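Local atomic coordinates of periplasmic binding protein (Veillonella parvula, PDB entry 4MO9), a protein that probably binds an iron-siderophore or related metal chelate outside the cytoplasmic membrane and passes it to an ABC transporter, as TroA-like solute-binding proteins do. Residues Ile24-Ala38 against Ser156-Gly169. Numbering follows the deposited sequence.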
# COMPACT_ATOMS: atom_id res chain seq x y z
N ILE A 24 -9.05 9.69 -21.79
CA ILE A 24 -8.30 9.57 -20.55
C ILE A 24 -6.81 9.58 -20.84
O ILE A 24 -6.35 8.96 -21.81
CB ILE A 24 -8.67 8.26 -19.84
CG1 ILE A 24 -10.15 8.29 -19.44
CG2 ILE A 24 -7.80 8.05 -18.60
CD1 ILE A 24 -10.84 6.96 -19.62
N THR A 25 -6.05 10.32 -20.03
CA THR A 25 -4.60 10.28 -20.12
C THR A 25 -4.09 9.44 -18.95
O THR A 25 -4.32 9.79 -17.79
CB THR A 25 -4.00 11.70 -20.03
OG1 THR A 25 -4.59 12.51 -21.07
CG2 THR A 25 -2.50 11.65 -20.25
N ASP A 26 -3.40 8.34 -19.25
CA ASP A 26 -2.94 7.48 -18.17
C ASP A 26 -1.60 7.96 -17.59
O ASP A 26 -1.06 8.98 -18.04
CB ASP A 26 -3.03 5.97 -18.51
CG ASP A 26 -1.85 5.44 -19.33
OD1 ASP A 26 -0.84 6.15 -19.57
OD2 ASP A 26 -1.93 4.26 -19.75
N VAL A 27 -1.11 7.25 -16.58
CA VAL A 27 0.07 7.70 -15.85
C VAL A 27 1.34 7.73 -16.73
O VAL A 27 2.31 8.38 -16.38
CB VAL A 27 0.28 6.84 -14.57
CG1 VAL A 27 1.06 5.60 -14.92
CG2 VAL A 27 1.00 7.63 -13.47
N THR A 28 1.31 7.05 -17.88
CA THR A 28 2.49 7.05 -18.75
C THR A 28 2.34 8.04 -19.90
O THR A 28 3.24 8.17 -20.75
CB THR A 28 2.79 5.65 -19.36
OG1 THR A 28 1.77 5.32 -20.31
CG2 THR A 28 2.83 4.57 -18.28
N GLY A 29 1.20 8.72 -19.95
CA GLY A 29 0.95 9.68 -21.01
C GLY A 29 0.15 9.12 -22.17
O GLY A 29 -0.01 9.82 -23.19
N ARG A 30 -0.35 7.89 -22.05
CA ARG A 30 -1.14 7.31 -23.15
C ARG A 30 -2.54 7.91 -23.20
O ARG A 30 -3.22 8.05 -22.17
CB ARG A 30 -1.24 5.79 -23.03
CG ARG A 30 0.10 5.08 -23.16
CD ARG A 30 -0.00 3.60 -22.78
NE ARG A 30 -0.89 2.82 -23.64
CZ ARG A 30 -2.12 2.43 -23.30
NH1 ARG A 30 -2.64 2.79 -22.13
NH2 ARG A 30 -2.84 1.69 -24.13
N THR A 31 -2.96 8.25 -24.42
CA THR A 31 -4.31 8.73 -24.64
C THR A 31 -5.24 7.56 -24.91
O THR A 31 -5.16 6.88 -25.94
CB THR A 31 -4.34 9.72 -25.82
OG1 THR A 31 -3.53 10.86 -25.51
CG2 THR A 31 -5.76 10.18 -26.07
N VAL A 32 -6.15 7.32 -23.97
CA VAL A 32 -7.03 6.16 -24.02
C VAL A 32 -8.48 6.62 -24.15
O VAL A 32 -8.93 7.48 -23.39
CB VAL A 32 -6.85 5.29 -22.76
CG1 VAL A 32 -7.77 4.08 -22.80
CG2 VAL A 32 -5.39 4.84 -22.62
N THR A 33 -9.21 6.07 -25.11
CA THR A 33 -10.57 6.52 -25.38
C THR A 33 -11.62 5.46 -25.05
O THR A 33 -11.54 4.33 -25.55
CB THR A 33 -10.73 6.92 -26.85
OG1 THR A 33 -9.73 7.89 -27.18
CG2 THR A 33 -12.11 7.51 -27.10
N LEU A 34 -12.62 5.83 -24.25
CA LEU A 34 -13.75 4.95 -23.97
C LEU A 34 -15.02 5.52 -24.59
O LEU A 34 -15.21 6.74 -24.61
CB LEU A 34 -13.97 4.77 -22.47
CG LEU A 34 -12.80 4.18 -21.67
CD1 LEU A 34 -13.08 4.22 -20.18
CD2 LEU A 34 -12.54 2.76 -22.12
N LYS A 35 -15.90 4.63 -25.06
CA LYS A 35 -17.17 5.05 -25.67
C LYS A 35 -18.13 5.58 -24.60
O LYS A 35 -18.99 6.41 -24.89
CB LYS A 35 -17.81 3.86 -26.38
CG LYS A 35 -16.94 3.22 -27.47
CD LYS A 35 -17.39 1.79 -27.80
CE LYS A 35 -18.91 1.67 -27.86
NZ LYS A 35 -19.35 0.32 -28.33
N LYS A 36 -17.96 5.11 -23.37
CA LYS A 36 -18.86 5.45 -22.27
C LYS A 36 -18.14 5.05 -20.99
O LYS A 36 -17.11 4.37 -21.06
CB LYS A 36 -20.17 4.68 -22.41
CG LYS A 36 -20.01 3.18 -22.22
CD LYS A 36 -21.34 2.42 -22.30
CE LYS A 36 -21.08 0.91 -22.24
NZ LYS A 36 -22.30 0.12 -21.89
N PRO A 37 -18.66 5.46 -19.81
CA PRO A 37 -17.96 5.10 -18.57
C PRO A 37 -17.79 3.58 -18.41
O PRO A 37 -18.71 2.83 -18.75
CB PRO A 37 -18.89 5.63 -17.48
CG PRO A 37 -19.57 6.80 -18.11
CD PRO A 37 -19.78 6.40 -19.56
N ALA A 38 -16.64 3.15 -17.91
CA ALA A 38 -16.35 1.74 -17.71
C ALA A 38 -17.35 1.11 -16.73
O ALA A 38 -17.67 1.70 -15.70
CB ALA A 38 -14.95 1.58 -17.16
N SER A 156 2.12 11.13 -9.84
CA SER A 156 1.68 9.79 -10.25
C SER A 156 0.42 9.36 -9.52
O SER A 156 -0.48 8.76 -10.11
CB SER A 156 2.79 8.76 -10.04
OG SER A 156 3.86 9.00 -10.93
N HIS A 157 0.35 9.65 -8.22
CA HIS A 157 -0.86 9.35 -7.46
C HIS A 157 -2.02 10.18 -7.99
O HIS A 157 -3.11 9.65 -8.22
CB HIS A 157 -0.67 9.64 -5.98
CG HIS A 157 -0.23 8.44 -5.18
ND1 HIS A 157 -1.03 7.85 -4.23
CD2 HIS A 157 0.93 7.75 -5.20
CE1 HIS A 157 -0.38 6.83 -3.69
NE2 HIS A 157 0.81 6.74 -4.27
N GLN A 158 -1.81 11.48 -8.18
CA GLN A 158 -2.87 12.35 -8.69
C GLN A 158 -3.36 11.88 -10.06
O GLN A 158 -4.58 11.85 -10.33
CB GLN A 158 -2.37 13.79 -8.79
CG GLN A 158 -2.05 14.45 -7.43
CD GLN A 158 -1.51 15.87 -7.60
OE1 GLN A 158 -0.89 16.19 -8.62
NE2 GLN A 158 -1.77 16.72 -6.61
N LYS A 159 -2.43 11.55 -10.94
CA LYS A 159 -2.81 11.21 -12.30
C LYS A 159 -3.52 9.85 -12.29
O LYS A 159 -4.46 9.63 -13.03
CB LYS A 159 -1.58 11.19 -13.22
CG LYS A 159 -1.86 11.38 -14.69
CD LYS A 159 -2.14 12.85 -15.06
CE LYS A 159 -2.41 13.00 -16.56
NZ LYS A 159 -2.69 14.40 -17.03
N SER A 160 -3.07 8.95 -11.41
CA SER A 160 -3.70 7.64 -11.29
C SER A 160 -5.13 7.75 -10.80
O SER A 160 -6.04 7.16 -11.41
CB SER A 160 -2.88 6.75 -10.36
OG SER A 160 -1.57 6.58 -10.89
N ILE A 161 -5.33 8.50 -9.72
CA ILE A 161 -6.67 8.76 -9.20
C ILE A 161 -7.55 9.40 -10.28
O ILE A 161 -8.71 9.02 -10.48
CB ILE A 161 -6.60 9.68 -7.97
CG1 ILE A 161 -5.90 8.95 -6.81
CG2 ILE A 161 -8.01 10.15 -7.54
CD1 ILE A 161 -5.53 9.86 -5.64
N GLU A 162 -7.00 10.38 -10.96
CA GLU A 162 -7.74 11.13 -11.97
C GLU A 162 -8.15 10.21 -13.14
O GLU A 162 -9.29 10.27 -13.62
CB GLU A 162 -6.89 12.32 -12.42
CG GLU A 162 -7.29 13.03 -13.70
CD GLU A 162 -6.19 13.99 -14.14
OE1 GLU A 162 -5.87 14.02 -15.35
OE2 GLU A 162 -5.63 14.70 -13.26
N ALA A 163 -7.22 9.34 -13.57
CA ALA A 163 -7.50 8.45 -14.70
C ALA A 163 -8.60 7.41 -14.38
O ALA A 163 -9.49 7.15 -15.21
CB ALA A 163 -6.22 7.76 -15.17
N ILE A 164 -8.53 6.83 -13.18
CA ILE A 164 -9.51 5.84 -12.76
C ILE A 164 -10.88 6.50 -12.61
O ILE A 164 -11.90 5.96 -13.05
CB ILE A 164 -9.10 5.15 -11.44
CG1 ILE A 164 -7.77 4.40 -11.62
CG2 ILE A 164 -10.20 4.18 -10.99
CD1 ILE A 164 -7.23 3.78 -10.33
N GLY A 165 -10.90 7.68 -11.99
CA GLY A 165 -12.15 8.42 -11.86
C GLY A 165 -12.78 8.78 -13.20
O GLY A 165 -14.00 8.63 -13.39
N LYS A 166 -11.97 9.27 -14.14
CA LYS A 166 -12.53 9.69 -15.42
C LYS A 166 -13.05 8.48 -16.19
O LYS A 166 -14.09 8.55 -16.86
CB LYS A 166 -11.50 10.48 -16.24
CG LYS A 166 -12.09 11.14 -17.48
CD LYS A 166 -11.13 12.16 -18.08
CE LYS A 166 -11.82 12.98 -19.16
NZ LYS A 166 -10.86 13.90 -19.81
N ALA A 167 -12.33 7.36 -16.09
CA ALA A 167 -12.76 6.11 -16.73
C ALA A 167 -14.13 5.66 -16.22
O ALA A 167 -14.95 5.12 -16.98
CB ALA A 167 -11.71 5.03 -16.51
N LEU A 168 -14.37 5.89 -14.93
CA LEU A 168 -15.61 5.47 -14.28
C LEU A 168 -16.73 6.50 -14.34
O LEU A 168 -17.84 6.24 -13.87
CB LEU A 168 -15.32 5.08 -12.82
CG LEU A 168 -14.61 3.75 -12.65
CD1 LEU A 168 -14.21 3.50 -11.19
CD2 LEU A 168 -15.54 2.66 -13.13
N GLY A 169 -16.47 7.67 -14.93
CA GLY A 169 -17.44 8.75 -14.90
C GLY A 169 -17.63 9.37 -13.52
O GLY A 169 -18.71 9.85 -13.20
O HOH W 1 -5.32 11.18 -15.73
O HOH W 2 -19.12 3.66 -14.08
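Asp-26, whose CA lies 4.5 Å from the CB of Ala-163, rests its backbone on the helix while its CB points away from it. OD1 is met near the carboxylate plane, on its syn side, by OG1 of Thr-28 at 2.8 Å, and from above the plane by the amides of Thr-28 and Arg-30; the Thr-28 amide closes an Asx turn. OD2 forms a salt bridge with NH1 of Arg-30, 2.9 Å away, also above the carboxylate plane yet at the guanidinium edge and within its plane. OD2 also accepts from Tyr-146 N, and NH1 also donates to Thr-144 O, which ties the turn to strand 143-147.

Next in the turn, CG2 of Val-27 sits 3.8 Å from OG of Ser-160. That hydroxyl donates to Ser-156 O, which the Ser-160 amide reaches from the opposite face of the carbonyl plane. Thr-25 CG2 packs on CE of Lys-159.

Ile-24 fills the middle of the interface. With CG2 anti to the backbone N and CG1 beside it (chi1 -64°), its branches diverge: CG2 meets Ala-163 CB at 3.8 Å, and CD1 lies over Ala-167, 3.6 Å from its CA. CG1 packs on CG of Lys-166, the two side chains running in opposite directions; Lys-166 NZ is held by Glu-23 O. With an alanine here, Ala-163, Ala-167 and the aliphatic part of Lys-166 would probably lose their cover, opening a gap between hairpin and helix.

At the C-terminal end of the helix, Ala-38 N donates to Ala-167 O at 2.8 Å in a nearly straight bond (168°), the one direct hydrogen bond between the segments. Pro-37 CA adds a CH...O contact, 3.4 Å from the same oxygen, and a water donates to both Ala-38 O and Leu-168 O. Alanines thus let the β-hairpin lie close to helix 154-168, while bonds within the hairpin turn fix its shape.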